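Long-range contacts in cell division protein FtsZ 1 (PDB 2VAP), which binds GTP and probably hydrolyses it as it polymerises into the contractile ring at the future division site: residues I190-L195 and K209-V214; N50-R55 and E213-A218. All coordinates share one frame; numbering follows the deposited sequence.

Interaction 1. Residues I190-L195 and K209-V214; sequences IPNEKL and KVADEV. With GDP (guanosine-5'-diphosphate), chain B.
L195 reaches the helix 209-214 with both of its methyls. Its CB points toward the helix, and CG, set beside the backbone N and anti to the carbonyl carbon (chi1 -63°), carries the fork onward. CB and CG themselves stand back from the helix; the branches make the contact. CD1 lies 3.8 Å from A211 CB and equally near A211 CA, against the helix backbone. CD2 turns to the next helical turn and meets V214 CG2 at 3.7 Å, with V210 as a more distant neighbour. V214 is also shared: its other methyl, CG1, is 4.0 Å from I190 CG2, so each methyl of the valine takes one partner, CG1 the isoleucine and CG2 the leucine. This joins the exit of strand 186-191, an edge strand of the parallel sheet in the Rossmann-like GTPase domain, to helix 204-227, the central helix of the tubulin/FtsZ fold. V214 touches I251 and I253 of strand 249-256 as well, which ties the same helix to the C-terminal domain. N192 adds a polar link: its ND2 comes near A211 CB and gives a weak hydrogen bond to a water, which in turn donates to A211 O at 3.1 Å. On the nucleotide side, A211 CB is 3.5 Å from GDP N2. D212 then takes the guanine edge with one oxygen: OD1 accepts from GDP N1 and from GDP N2, each at 2.7 Å. The N-H...O angles, 142° and 139°, are both bent because a single acceptor serves two neighbouring donors, the pair that distinguishes guanine from adenine. An alanine here would probably leave N1 and N2 without the acceptor they share and the base less firmly fixed in its plane.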
loop_
_atom_site.group_PDB
_atom_site.type_symbol
_atom_site.label_atom_id
_atom_site.label_comp_id
_atom_site.label_asym_id
_atom_site.label_seq_id
_atom_site.Cartn_x
_atom_site.Cartn_y
_atom_site.Cartn_z
ATOM N N ILE A 190 7.381 -1.893 3.690
ATOM C CA ILE A 190 7.512 -3.348 3.693
ATOM C C ILE A 190 8.980 -3.725 3.476
ATOM O O ILE A 190 9.515 -3.528 2.386
ATOM C CB ILE A 190 6.631 -4.004 2.594
ATOM C CG1 ILE A 190 5.162 -3.599 2.763
ATOM C CG2 ILE A 190 6.785 -5.530 2.613
ATOM C CD1 ILE A 190 4.321 -3.771 1.504
ATOM N N PRO A 191 9.639 -4.261 4.519
ATOM C CA PRO A 191 11.029 -4.674 4.339
ATOM C C PRO A 191 11.114 -6.041 3.660
ATOM O O PRO A 191 10.780 -7.059 4.273
ATOM C CB PRO A 191 11.577 -4.717 5.770
ATOM C CG PRO A 191 10.381 -4.885 6.655
ATOM C CD PRO A 191 9.147 -4.512 5.887
ATOM N N ASN A 192 11.545 -6.052 2.397
ATOM C CA ASN A 192 11.664 -7.294 1.624
ATOM C C ASN A 192 12.524 -8.359 2.305
ATOM O O ASN A 192 12.263 -9.550 2.158
ATOM C CB ASN A 192 12.194 -7.028 0.209
ATOM C CG ASN A 192 11.122 -6.509 -0.745
ATOM O OD1 ASN A 192 11.435 -6.023 -1.834
ATOM N ND2 ASN A 192 9.858 -6.616 -0.349
ATOM N N GLU A 193 13.537 -7.926 3.052
ATOM C CA GLU A 193 14.426 -8.852 3.759
ATOM C C GLU A 193 13.659 -9.810 4.678
ATOM O O GLU A 193 14.027 -10.979 4.808
ATOM C CB GLU A 193 15.506 -8.088 4.536
ATOM C CG GLU A 193 16.561 -8.969 5.222
ATOM C CD GLU A 193 17.421 -9.781 4.252
ATOM O OE1 GLU A 193 17.378 -9.529 3.027
ATOM O OE2 GLU A 193 18.157 -10.674 4.725
ATOM N N LYS A 194 12.584 -9.315 5.288
ATOM C CA LYS A 194 11.767 -10.127 6.196
ATOM C C LYS A 194 10.958 -11.216 5.480
ATOM O O LYS A 194 10.465 -12.146 6.122
ATOM C CB LYS A 194 10.852 -9.245 7.056
ATOM C CG LYS A 194 11.583 -8.222 7.936
ATOM C CD LYS A 194 12.615 -8.853 8.876
ATOM C CE LYS A 194 11.970 -9.469 10.107
ATOM N NZ LYS A 194 12.977 -9.814 11.149
ATOM N N LEU A 195 10.833 -11.104 4.157
ATOM C CA LEU A 195 10.189 -12.149 3.355
ATOM C C LEU A 195 10.977 -13.455 3.416
ATOM O O LEU A 195 10.410 -14.538 3.258
ATOM C CB LEU A 195 10.022 -11.706 1.897
ATOM C CG LEU A 195 9.120 -10.502 1.612
ATOM C CD1 LEU A 195 9.302 -10.045 0.178
ATOM C CD2 LEU A 195 7.661 -10.823 1.896
ATOM N N LYS A 209 8.939 -12.393 -6.844
ATOM C CA LYS A 209 7.561 -12.801 -7.136
ATOM C C LYS A 209 6.713 -12.876 -5.865
ATOM O O LYS A 209 5.513 -12.595 -5.895
ATOM C CB LYS A 209 7.530 -14.140 -7.881
ATOM C CG LYS A 209 8.032 -14.067 -9.318
ATOM C CD LYS A 209 7.999 -15.434 -9.985
ATOM C CE LYS A 209 8.517 -15.374 -11.417
ATOM N NZ LYS A 209 7.586 -14.653 -12.333
ATOM N N VAL A 210 7.343 -13.259 -4.755
ATOM C CA VAL A 210 6.700 -13.229 -3.440
ATOM C C VAL A 210 6.465 -11.773 -3.028
ATOM O O VAL A 210 5.395 -11.429 -2.520
ATOM C CB VAL A 210 7.536 -13.984 -2.368
ATOM C CG1 VAL A 210 6.897 -13.866 -0.988
ATOM C CG2 VAL A 210 7.691 -15.453 -2.750
ATOM N N ALA A 211 7.466 -10.926 -3.272
ATOM C CA ALA A 211 7.363 -9.488 -3.017
ATOM C C ALA A 211 6.225 -8.854 -3.817
ATOM O O ALA A 211 5.544 -7.949 -3.326
ATOM C CB ALA A 211 8.685 -8.795 -3.321
ATOM N N ASP A 212 6.025 -9.340 -5.044
ATOM C CA ASP A 212 4.904 -8.920 -5.887
ATOM C C ASP A 212 3.568 -9.178 -5.203
ATOM O O ASP A 212 2.729 -8.280 -5.110
ATOM C CB ASP A 212 4.927 -9.655 -7.232
ATOM C CG ASP A 212 6.054 -9.201 -8.138
ATOM O OD1 ASP A 212 6.598 -8.098 -7.925
ATOM O OD2 ASP A 212 6.387 -9.953 -9.078
ATOM N N GLU A 213 3.386 -10.409 -4.725
ATOM C CA GLU A 213 2.144 -10.834 -4.079
ATOM C C GLU A 213 1.842 -10.025 -2.822
ATOM O O GLU A 213 0.689 -9.667 -2.570
ATOM C CB GLU A 213 2.192 -12.330 -3.738
ATOM C CG GLU A 213 2.285 -13.262 -4.946
ATOM C CD GLU A 213 1.061 -13.206 -5.850
ATOM O OE1 GLU A 213 1.240 -13.262 -7.085
ATOM O OE2 GLU A 213 -0.073 -13.109 -5.334
ATOM N N VAL A 214 2.883 -9.741 -2.042
ATOM C CA VAL A 214 2.748 -8.971 -0.806
ATOM C C VAL A 214 2.341 -7.525 -1.100
ATOM O O VAL A 214 1.442 -6.987 -0.449
ATOM C CB VAL A 214 4.043 -9.039 0.049
ATOM C CG1 VAL A 214 3.990 -8.063 1.215
ATOM C CG2 VAL A 214 4.262 -10.459 0.556
HETATM P PB GDP B . 13.682 1.494 -10.801
HETATM O O1B GDP B . 14.901 2.305 -11.166
HETATM O O2B GDP B . 12.912 1.150 -12.055
HETATM O O3B GDP B . 12.812 2.298 -9.867
HETATM O O3A GDP B . 14.190 0.153 -10.069
HETATM P PA GDP B . 13.291 -1.172 -9.891
HETATM O O1A GDP B . 11.832 -0.845 -9.691
HETATM O O2A GDP B . 13.493 -2.127 -11.044
HETATM O "O5'" GDP B . 13.904 -1.813 -8.551
HETATM C "C5'" GDP B . 13.918 -1.063 -7.341
HETATM C "C4'" GDP B . 13.766 -2.010 -6.162
HETATM O "O4'" GDP B . 12.556 -2.762 -6.292
HETATM C "C3'" GDP B . 14.897 -3.025 -6.110
HETATM O "O3'" GDP B . 15.962 -2.576 -5.266
HETATM C "C2'" GDP B . 14.237 -4.290 -5.600
HETATM O "O2'" GDP B . 14.312 -4.355 -4.174
HETATM C "C1'" GDP B . 12.778 -4.144 -5.998
HETATM N N9 GDP B . 12.436 -4.975 -7.185
HETATM C C8 GDP B . 13.167 -5.165 -8.305
HETATM N N7 GDP B . 12.526 -5.987 -9.179
HETATM C C5 GDP B . 11.353 -6.334 -8.615
HETATM C C6 GDP B . 10.186 -7.175 -8.984
HETATM O O6 GDP B . 10.149 -7.779 -10.078
HETATM N N1 GDP B . 9.170 -7.267 -8.107
HETATM C C2 GDP B . 9.179 -6.625 -6.920
HETATM N N2 GDP B . 8.122 -6.762 -6.084
HETATM N N3 GDP B . 10.214 -5.843 -6.521
HETATM C C4 GDP B . 11.302 -5.663 -7.308
HETATM O O HOH W 1 6.791 -7.069 -0.657
#

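Interaction 2. Residues N50-R55 and E213-A218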
loop_
_atom_site.group_PDB
_atom_site.type_symbol
_atom_site.label_atom_id
_atom_site.label_comp_id
_atom_site.label_asym_id
_atom_site.label_seq_id
_atom_site.Cartn_x
_atom_site.Cartn_y
_atom_site.Cartn_z
ATOM N N ASN A 50 5.563 -0.354 -11.708
ATOM C CA ASN A 50 4.824 -0.660 -12.932
ATOM C C ASN A 50 4.291 -2.091 -12.933
ATOM O O ASN A 50 3.150 -2.332 -13.327
ATOM C CB ASN A 50 5.694 -0.423 -14.170
ATOM C CG ASN A 50 5.857 1.052 -14.507
ATOM O OD1 ASN A 50 5.507 1.937 -13.721
ATOM N ND2 ASN A 50 6.399 1.321 -15.686
ATOM N N ASN A 51 5.126 -3.026 -12.480
ATOM C CA ASN A 51 4.739 -4.429 -12.343
ATOM C C ASN A 51 3.553 -4.594 -11.396
ATOM O O ASN A 51 2.641 -5.382 -11.661
ATOM C CB ASN A 51 5.929 -5.269 -11.865
ATOM C CG ASN A 51 5.674 -6.763 -11.965
ATOM O OD1 ASN A 51 5.275 -7.273 -13.013
ATOM N ND2 ASN A 51 5.915 -7.474 -10.871
ATOM N N THR A 52 3.571 -3.834 -10.300
ATOM C CA THR A 52 2.469 -3.810 -9.338
ATOM C C THR A 52 1.180 -3.309 -9.999
ATOM O O THR A 52 0.122 -3.923 -9.841
ATOM C CB THR A 52 2.819 -2.951 -8.092
ATOM O OG1 THR A 52 3.996 -3.475 -7.464
ATOM C CG2 THR A 52 1.679 -2.951 -7.080
ATOM N N ILE A 53 1.281 -2.209 -10.746
ATOM C CA ILE A 53 0.134 -1.634 -11.456
ATOM C C ILE A 53 -0.481 -2.618 -12.459
ATOM O O ILE A 53 -1.704 -2.769 -12.510
ATOM C CB ILE A 53 0.503 -0.290 -12.157
ATOM C CG1 ILE A 53 0.802 0.807 -11.124
ATOM C CG2 ILE A 53 -0.596 0.156 -13.127
ATOM C CD1 ILE A 53 -0.394 1.273 -10.287
ATOM N N THR A 54 0.371 -3.283 -13.241
ATOM C CA THR A 54 -0.070 -4.277 -14.225
ATOM C C THR A 54 -0.924 -5.363 -13.570
ATOM O O THR A 54 -2.011 -5.686 -14.058
ATOM C CB THR A 54 1.131 -4.927 -14.956
ATOM O OG1 THR A 54 1.863 -3.920 -15.661
ATOM C CG2 THR A 54 0.666 -5.987 -15.952
ATOM N N ARG A 55 -0.429 -5.902 -12.457
ATOM C CA ARG A 55 -1.126 -6.950 -11.713
ATOM C C ARG A 55 -2.457 -6.467 -11.137
ATOM O O ARG A 55 -3.442 -7.205 -11.148
ATOM C CB ARG A 55 -0.233 -7.504 -10.598
ATOM C CG ARG A 55 0.965 -8.332 -11.074
ATOM C CD ARG A 55 0.560 -9.729 -11.549
ATOM N NE ARG A 55 -0.190 -10.471 -10.535
ATOM C CZ ARG A 55 0.355 -11.235 -9.591
ATOM N NH1 ARG A 55 1.673 -11.374 -9.510
ATOM N NH2 ARG A 55 -0.425 -11.862 -8.722
ATOM N N GLU A 213 3.386 -10.409 -4.725
ATOM C CA GLU A 213 2.144 -10.834 -4.079
ATOM C C GLU A 213 1.842 -10.025 -2.822
ATOM O O GLU A 213 0.689 -9.667 -2.570
ATOM C CB GLU A 213 2.192 -12.330 -3.738
ATOM C CG GLU A 213 2.285 -13.262 -4.946
ATOM C CD GLU A 213 1.061 -13.206 -5.850
ATOM O OE1 GLU A 213 1.240 -13.262 -7.085
ATOM O OE2 GLU A 213 -0.073 -13.109 -5.334
ATOM N N VAL A 214 2.883 -9.741 -2.042
ATOM C CA VAL A 214 2.748 -8.971 -0.806
ATOM C C VAL A 214 2.341 -7.525 -1.100
ATOM O O VAL A 214 1.442 -6.987 -0.449
ATOM C CB VAL A 214 4.043 -9.039 0.049
ATOM C CG1 VAL A 214 3.990 -8.063 1.215
ATOM C CG2 VAL A 214 4.262 -10.459 0.556
ATOM N N LEU A 215 2.991 -6.914 -2.091
ATOM C CA LEU A 215 2.644 -5.561 -2.536
ATOM C C LEU A 215 1.202 -5.477 -3.035
ATOM O O LEU A 215 0.481 -4.534 -2.701
ATOM C CB LEU A 215 3.607 -5.076 -3.623
ATOM C CG LEU A 215 4.892 -4.370 -3.188
ATOM C CD1 LEU A 215 5.876 -4.299 -4.349
ATOM C CD2 LEU A 215 4.603 -2.974 -2.637
ATOM N N ILE A 216 0.792 -6.466 -3.830
ATOM C CA ILE A 216 -0.585 -6.554 -4.324
ATOM C C ILE A 216 -1.571 -6.655 -3.159
ATOM O O ILE A 216 -2.535 -5.891 -3.094
ATOM C CB ILE A 216 -0.775 -7.741 -5.318
ATOM C CG1 ILE A 216 0.038 -7.522 -6.604
ATOM C CG2 ILE A 216 -2.257 -7.974 -5.640
ATOM C CD1 ILE A 216 -0.178 -6.177 -7.288
ATOM N N ASN A 217 -1.312 -7.583 -2.240
ATOM C CA ASN A 217 -2.149 -7.768 -1.053
ATOM C C ASN A 217 -2.270 -6.506 -0.197
ATOM O O ASN A 217 -3.346 -6.208 0.323
ATOM C CB ASN A 217 -1.633 -8.934 -0.201
ATOM C CG ASN A 217 -2.109 -10.289 -0.703
ATOM O OD1 ASN A 217 -2.681 -11.072 0.056
ATOM N ND2 ASN A 217 -1.877 -10.573 -1.981
ATOM N N ALA A 218 -1.167 -5.772 -0.064
ATOM C CA ALA A 218 -1.138 -4.548 0.735
ATOM C C ALA A 218 -1.908 -3.405 0.072
ATOM O O ALA A 218 -2.762 -2.784 0.706
ATOM C CB ALA A 218 0.302 -4.130 1.024
#
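E213 and R55 meet across the contact in a salt bridge at its exposed margin. E213 CB points away from helix 50-55, but the bend at chi2 (-64°) brings CD back toward the arginine. OE1 alone takes both terminal nitrogens, R55 NH2 at 2.7 Å and R55 NH1 at 3.1 Å. It lies in the guanidinium plane, and the NH2 bond is the straighter (158°). R55 NH2 also pairs with E59, although the arginine is poorly ordered. Next, L215 brings CD1 to 3.7 Å from T52 OG1, the two side chains crossing at about a right angle; the hydroxyl's hydrogen bond is with A48 O in its own helix. I216 follows, its CD1 lying 3.4 Å from T52 O, 3.7 Å from T52 CG2 and 3.6 Å from R55 CB, although this side chain too is poorly ordered. The two segment axes approach to 9.9 Å and cross at -61°. Helix 46-59 follows the first strand and carries the GTP-binding G47 and A48 at its start, consistent with the glycine-rich strand-turn-helix of a Rossmann-like nucleotide site, packed against the core helix of the tubulin/FtsZ fold.

In the fold
Interactions 1 and 2 use successive turns of helix 204-227 and share E213 and V214; their centres are 10 Å apart. The helix divides its partners by face: V210, A211 and V214 meet the end of strand 186-191 and the residues just after it, while E213, L215 and I216 meet helix 46-59. The nucleotide lies where these faces adjoin, D212 binding the guanine and the L215 side chain coming within about 4 Å of GDP. Direct packing joins the two contacts: D212 OD1 is 3.1 Å from N51 ND2, and I190 CD1 is 4.1 Å from A218 CB. One helix thus links the base pocket with the helix whose first turn holds the GTP-binding G47 and A48.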